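PDB 5A9D: solute carrier family 15 member 1 from Mus musculus, which takes up di- and tripeptides in the small intestine together with protons, the part present here being its extracellular domain. Local coordinates for residues A[13-18]-A[51-56]; A[17-22]-A[71-76]. All coordinates share one frame; numbering follows the deposited sequence.

Contact 1: A[13-18]-A[51-56]; sequences GNNNMT and SSSGSP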
loop_
_atom_site.group_PDB
_atom_site.type_symbol
_atom_site.label_atom_id
_atom_site.label_comp_id
_atom_site.label_asym_id
_atom_site.label_seq_id
_atom_site.Cartn_x
_atom_site.Cartn_y
_atom_site.Cartn_z
ATOM N N GLY A 13 5.272 -9.141 20.045
ATOM C CA GLY A 13 4.886 -9.085 21.458
ATOM C C GLY A 13 5.991 -9.619 22.350
ATOM O O GLY A 13 7.114 -9.802 21.884
ATOM N N ASN A 14 5.699 -9.883 23.626
ATOM C CA ASN A 14 6.684 -10.371 24.604
ATOM C C ASN A 14 6.497 -11.861 25.024
ATOM O O ASN A 14 7.057 -12.293 26.025
ATOM C CB ASN A 14 6.700 -9.457 25.845
ATOM C CG ASN A 14 5.377 -9.376 26.572
ATOM O OD1 ASN A 14 4.480 -10.223 26.407
ATOM N ND2 ASN A 14 5.223 -8.342 27.400
ATOM N N ASN A 15 5.697 -12.626 24.271
ATOM C CA ASN A 15 5.476 -14.033 24.611
ATOM C C ASN A 15 5.281 -14.898 23.343
ATOM O O ASN A 15 5.237 -14.379 22.227
ATOM C CB ASN A 15 4.280 -14.176 25.611
ATOM C CG ASN A 15 2.886 -13.882 25.061
ATOM O OD1 ASN A 15 2.683 -13.416 23.926
ATOM N ND2 ASN A 15 1.877 -14.118 25.881
ATOM N N ASN A 16 5.142 -16.218 23.539
ATOM C CA ASN A 16 4.866 -17.156 22.465
ATOM C C ASN A 16 3.450 -16.943 21.953
ATOM O O ASN A 16 2.539 -16.808 22.745
ATOM C CB ASN A 16 4.987 -18.596 22.969
ATOM C CG ASN A 16 6.400 -19.060 23.224
ATOM O OD1 ASN A 16 7.390 -18.424 22.841
ATOM N ND2 ASN A 16 6.516 -20.163 23.917
ATOM N N MET A 17 3.271 -16.909 20.628
ATOM C CA MET A 17 1.951 -16.760 20.041
ATOM C C MET A 17 1.773 -17.767 18.957
ATOM O O MET A 17 2.746 -18.148 18.304
ATOM C CB MET A 17 1.727 -15.335 19.514
ATOM C CG MET A 17 1.543 -14.348 20.631
ATOM S SD MET A 17 1.137 -12.725 20.016
ATOM C CE MET A 17 -0.608 -12.988 19.642
ATOM N N THR A 18 0.532 -18.180 18.748
ATOM C CA THR A 18 0.178 -19.165 17.748
ATOM C C THR A 18 -0.853 -18.595 16.759
ATOM O O THR A 18 -1.844 -17.972 17.160
ATOM C CB THR A 18 -0.388 -20.444 18.431
ATOM O OG1 THR A 18 0.557 -20.964 19.371
ATOM C CG2 THR A 18 -0.744 -21.509 17.435
ATOM N N SER A 51 -3.796 -17.044 19.112
ATOM C CA SER A 51 -3.802 -17.254 20.551
ATOM C C SER A 51 -2.435 -16.954 21.158
ATOM O O SER A 51 -1.436 -16.878 20.435
ATOM C CB SER A 51 -4.261 -18.671 20.878
ATOM O OG SER A 51 -3.368 -19.674 20.418
ATOM N N SER A 52 -2.401 -16.789 22.493
ATOM C CA SER A 52 -1.198 -16.539 23.282
ATOM C C SER A 52 -1.063 -17.597 24.340
ATOM O O SER A 52 -2.070 -18.065 24.887
ATOM C CB SER A 52 -1.273 -15.177 23.964
ATOM O OG SER A 52 -0.481 -14.211 23.293
ATOM N N SER A 53 0.191 -17.945 24.671
ATOM C CA SER A 53 0.506 -18.894 25.729
ATOM C C SER A 53 -0.039 -18.364 27.079
ATOM O O SER A 53 0.076 -17.165 27.359
ATOM C CB SER A 53 2.013 -19.123 25.802
ATOM O OG SER A 53 2.732 -17.903 25.728
ATOM N N GLY A 54 -0.688 -19.246 27.841
ATOM C CA GLY A 54 -1.290 -18.918 29.132
ATOM C C GLY A 54 -2.644 -18.233 29.028
ATOM O O GLY A 54 -3.608 -18.669 29.673
ATOM N N SER A 55 -2.716 -17.141 28.219
ATOM C CA SER A 55 -3.916 -16.334 27.978
ATOM C C SER A 55 -4.993 -17.132 27.214
ATOM O O SER A 55 -4.757 -17.507 26.066
ATOM C CB SER A 55 -3.552 -15.050 27.238
ATOM O OG SER A 55 -4.687 -14.227 27.039
ATOM N N PRO A 56 -6.181 -17.400 27.823
ATOM C CA PRO A 56 -7.212 -18.203 27.127
ATOM C C PRO A 56 -7.858 -17.547 25.906
ATOM O O PRO A 56 -8.513 -18.237 25.116
ATOM C CB PRO A 56 -8.242 -18.503 28.226
ATOM C CG PRO A 56 -7.555 -18.178 29.515
ATOM C CD PRO A 56 -6.621 -17.057 29.186
HETATM O O HOH W 1 5.850 -17.072 26.272
#
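Three backbone hydrogen bonds join 13-18 to 51-56, two of them within strands 17-21 and 49-52. Thr18 and Ser51 form an antiparallel hydrogen-bonded pair: Thr18 N gives its proton to Ser51 O at 2.9 Å, almost straight (173°) but from above the carbonyl plane, whereas Ser51 N, 2.9 Å from Thr18 O, lies in the plane of the Thr18 carbonyl. Two residues further along, Ser53 N reaches Asn16 O at 3.2 Å, so the ladder continues past the strand ends. Met17 and Ser52 are the non-hydrogen-bonded pair between these rungs, and Met17 CA brings its hydrogen to Ser51 O, 3.4 Å away. The two strands are the central pair of one four-stranded antiparallel sheet in an immunoglobulin-like domain. On the Met17 face, Ser52 OG lies 3.3 Å from Met17 CG and makes a weak hydrogen bond to Asn15 OD1. Asn15 holds CG in the crowded position between backbone N and carbonyl carbon (chi1 70°), turning the amide toward the serines. A water accepts from Asn16 N at 2.9 Å and hydrogen-bonds to Ser53 OG, linking the two loops. On the opposite face, Ser51 OG packs against Thr18 CB and makes a weak hydrogen bond to His20 NE2, while Thr18 OG1 bonds to Thr27 OG1 on strand 24-28. Asn15 O accepts from Asn11 ND2, tying the turn back to strand 4-11.

Contact 2: A[17-22]-A[71-76]; sequences MTVHFP and HTLLVW
Val19 places CG1 anti to its backbone N (chi1 179°), and Leu73 likewise sets CG anti to its own N, so the two side chains extend toward each other and meet tip to tip. Val19 CG1 touches Leu73 CD2 at 3.8 Å. The Val19 and Val75 side chains cross obliquely, with Val19 CG2 4.0 Å from Val75 CG1. In Met17 the extended chi2 carries SD to the backbone at Val75 and Trp76, and the bend at chi3 (78°) turns the methyl CE toward both residues. Met17 SD comes within 3.4 Å of Trp76 N, and CE sits 3.8 Å from Val75 CB and 3.3 Å from Trp76 O. Strands 17-21 and 69-76 belong to the two facing sheets of the immunoglobulin-like sandwich; their segment axes come within 8.2 Å, crossing obliquely, with 138° between their directions. Ile48 and Ile50 extend the apolar layer beside them, as does Val9 of strand 4-11. Across the face of the Phe21 ring, toward its rim, lies Val19 CG1, and Phe40 stacks on that ring. No hydrogen bond links the two segments, so buried aliphatic and thioether contacts hold the sheets together here, which implies dispersion and the hydrophobic effect.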
loop_
_atom_site.group_PDB
_atom_site.type_symbol
_atom_site.label_atom_id
_atom_site.label_comp_id
_atom_site.label_asym_id
_atom_site.label_seq_id
_atom_site.Cartn_x
_atom_site.Cartn_y
_atom_site.Cartn_z
ATOM N N MET A 17 3.271 -16.909 20.628
ATOM C CA MET A 17 1.951 -16.760 20.041
ATOM C C MET A 17 1.773 -17.767 18.957
ATOM O O MET A 17 2.746 -18.148 18.304
ATOM C CB MET A 17 1.727 -15.335 19.514
ATOM C CG MET A 17 1.543 -14.348 20.631
ATOM S SD MET A 17 1.137 -12.725 20.016
ATOM C CE MET A 17 -0.608 -12.988 19.642
ATOM N N THR A 18 0.532 -18.180 18.748
ATOM C CA THR A 18 0.178 -19.165 17.748
ATOM C C THR A 18 -0.853 -18.595 16.759
ATOM O O THR A 18 -1.844 -17.972 17.160
ATOM C CB THR A 18 -0.388 -20.444 18.431
ATOM O OG1 THR A 18 0.557 -20.964 19.371
ATOM C CG2 THR A 18 -0.744 -21.509 17.435
ATOM N N VAL A 19 -0.628 -18.852 15.474
ATOM C CA VAL A 19 -1.560 -18.509 14.406
ATOM C C VAL A 19 -2.024 -19.829 13.832
ATOM O O VAL A 19 -1.200 -20.632 13.362
ATOM C CB VAL A 19 -0.917 -17.610 13.322
ATOM C CG1 VAL A 19 -1.943 -17.305 12.230
ATOM C CG2 VAL A 19 -0.402 -16.310 13.942
ATOM N N HIS A 20 -3.329 -20.064 13.899
ATOM C CA HIS A 20 -3.953 -21.287 13.414
ATOM C C HIS A 20 -4.549 -21.018 12.055
ATOM O O HIS A 20 -5.524 -20.282 11.927
ATOM C CB HIS A 20 -5.048 -21.807 14.379
ATOM C CG HIS A 20 -4.591 -22.002 15.791
ATOM N ND1 HIS A 20 -4.188 -23.243 16.249
ATOM C CD2 HIS A 20 -4.524 -21.112 16.812
ATOM C CE1 HIS A 20 -3.886 -23.074 17.527
ATOM N NE2 HIS A 20 -4.080 -21.806 17.913
ATOM N N PHE A 21 -3.921 -21.575 11.040
ATOM C CA PHE A 21 -4.362 -21.462 9.668
ATOM C C PHE A 21 -5.091 -22.770 9.381
ATOM O O PHE A 21 -4.856 -23.746 10.099
ATOM C CB PHE A 21 -3.148 -21.355 8.735
ATOM C CG PHE A 21 -2.326 -20.101 8.865
ATOM C CD1 PHE A 21 -2.729 -18.918 8.235
ATOM C CD2 PHE A 21 -1.107 -20.114 9.547
ATOM C CE1 PHE A 21 -1.934 -17.762 8.302
ATOM C CE2 PHE A 21 -0.325 -18.962 9.633
ATOM C CZ PHE A 21 -0.732 -17.798 8.986
ATOM N N PRO A 22 -5.962 -22.876 8.367
ATOM C CA PRO A 22 -6.621 -24.179 8.136
ATOM C C PRO A 22 -5.595 -25.262 7.763
ATOM O O PRO A 22 -4.768 -25.082 6.866
ATOM C CB PRO A 22 -7.645 -23.874 7.029
ATOM C CG PRO A 22 -7.820 -22.367 7.076
ATOM C CD PRO A 22 -6.432 -21.865 7.406
ATOM N N HIS A 71 1.543 -10.669 2.470
ATOM C CA HIS A 71 1.121 -9.948 3.646
ATOM C C HIS A 71 2.011 -10.314 4.806
ATOM O O HIS A 71 2.471 -11.450 4.898
ATOM C CB HIS A 71 -0.320 -10.344 4.028
ATOM C CG HIS A 71 -1.313 -10.264 2.902
ATOM N ND1 HIS A 71 -1.393 -11.268 1.938
ATOM C CD2 HIS A 71 -2.245 -9.318 2.631
ATOM C CE1 HIS A 71 -2.333 -10.874 1.090
ATOM N NE2 HIS A 71 -2.888 -9.718 1.476
ATOM N N THR A 72 2.171 -9.382 5.751
ATOM C CA THR A 72 2.831 -9.679 7.014
ATOM C C THR A 72 1.739 -9.585 8.058
ATOM O O THR A 72 1.147 -8.523 8.223
ATOM C CB THR A 72 3.996 -8.731 7.318
ATOM O OG1 THR A 72 5.037 -9.069 6.429
ATOM C CG2 THR A 72 4.537 -8.877 8.775
ATOM N N LEU A 73 1.466 -10.698 8.740
ATOM C CA LEU A 73 0.538 -10.722 9.838
ATOM C C LEU A 73 1.341 -10.385 11.106
ATOM O O LEU A 73 2.126 -11.214 11.611
ATOM C CB LEU A 73 -0.186 -12.084 9.952
ATOM C CG LEU A 73 -1.176 -12.249 11.148
ATOM C CD1 LEU A 73 -2.378 -11.273 11.060
ATOM C CD2 LEU A 73 -1.675 -13.689 11.250
ATOM N N LEU A 74 1.187 -9.147 11.594
ATOM C CA LEU A 74 1.861 -8.735 12.822
ATOM C C LEU A 74 1.002 -9.246 13.962
ATOM O O LEU A 74 -0.209 -9.088 13.892
ATOM C CB LEU A 74 1.980 -7.201 12.937
ATOM C CG LEU A 74 2.883 -6.454 11.961
ATOM C CD1 LEU A 74 2.771 -4.963 12.201
ATOM C CD2 LEU A 74 4.347 -6.855 12.142
ATOM N N VAL A 75 1.607 -9.932 14.962
ATOM C CA VAL A 75 0.882 -10.439 16.142
ATOM C C VAL A 75 1.595 -9.964 17.426
ATOM O O VAL A 75 2.832 -9.864 17.445
ATOM C CB VAL A 75 0.616 -11.983 16.138
ATOM C CG1 VAL A 75 -0.253 -12.403 14.943
ATOM C CG2 VAL A 75 1.920 -12.797 16.156
ATOM N N TRP A 76 0.833 -9.663 18.480
ATOM C CA TRP A 76 1.370 -9.238 19.776
ATOM C C TRP A 76 0.380 -9.565 20.894
ATOM O O TRP A 76 -0.786 -9.848 20.621
ATOM C CB TRP A 76 1.841 -7.759 19.796
ATOM C CG TRP A 76 0.770 -6.726 19.594
ATOM C CD1 TRP A 76 0.182 -5.963 20.558
ATOM C CD2 TRP A 76 0.247 -6.256 18.336
ATOM N NE1 TRP A 76 -0.684 -5.064 19.988
ATOM C CE2 TRP A 76 -0.690 -5.243 18.626
ATOM C CE3 TRP A 76 0.456 -6.624 16.990
ATOM C CZ2 TRP A 76 -1.440 -4.607 17.633
ATOM C CZ3 TRP A 76 -0.265 -5.981 16.002
ATOM C CH2 TRP A 76 -1.218 -4.997 16.325
#

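How the contacts relate
Contacts 1 and 2 have centres 11 Å apart and both use strand 17-21, sharing Met17 and Thr18. Contact 1 pairs this strand within its own sheet to strand 49-52; contact 2 crosses the sandwich to strand 69-76 of the facing sheet. Along the chain, 13-18 and 17-22 come first, then 51-56, then 71-76. The shared Met17 places the two contacts side by side, and they also touch directly where Gly13 packs on Trp76, while Ile50 of strand 49-52 touches Met17 and Val75. The contacts thus combine the lateral hydrogen bonding of one sheet with the apolar packing between sheets in the first of the two immunoglobulin-like domains.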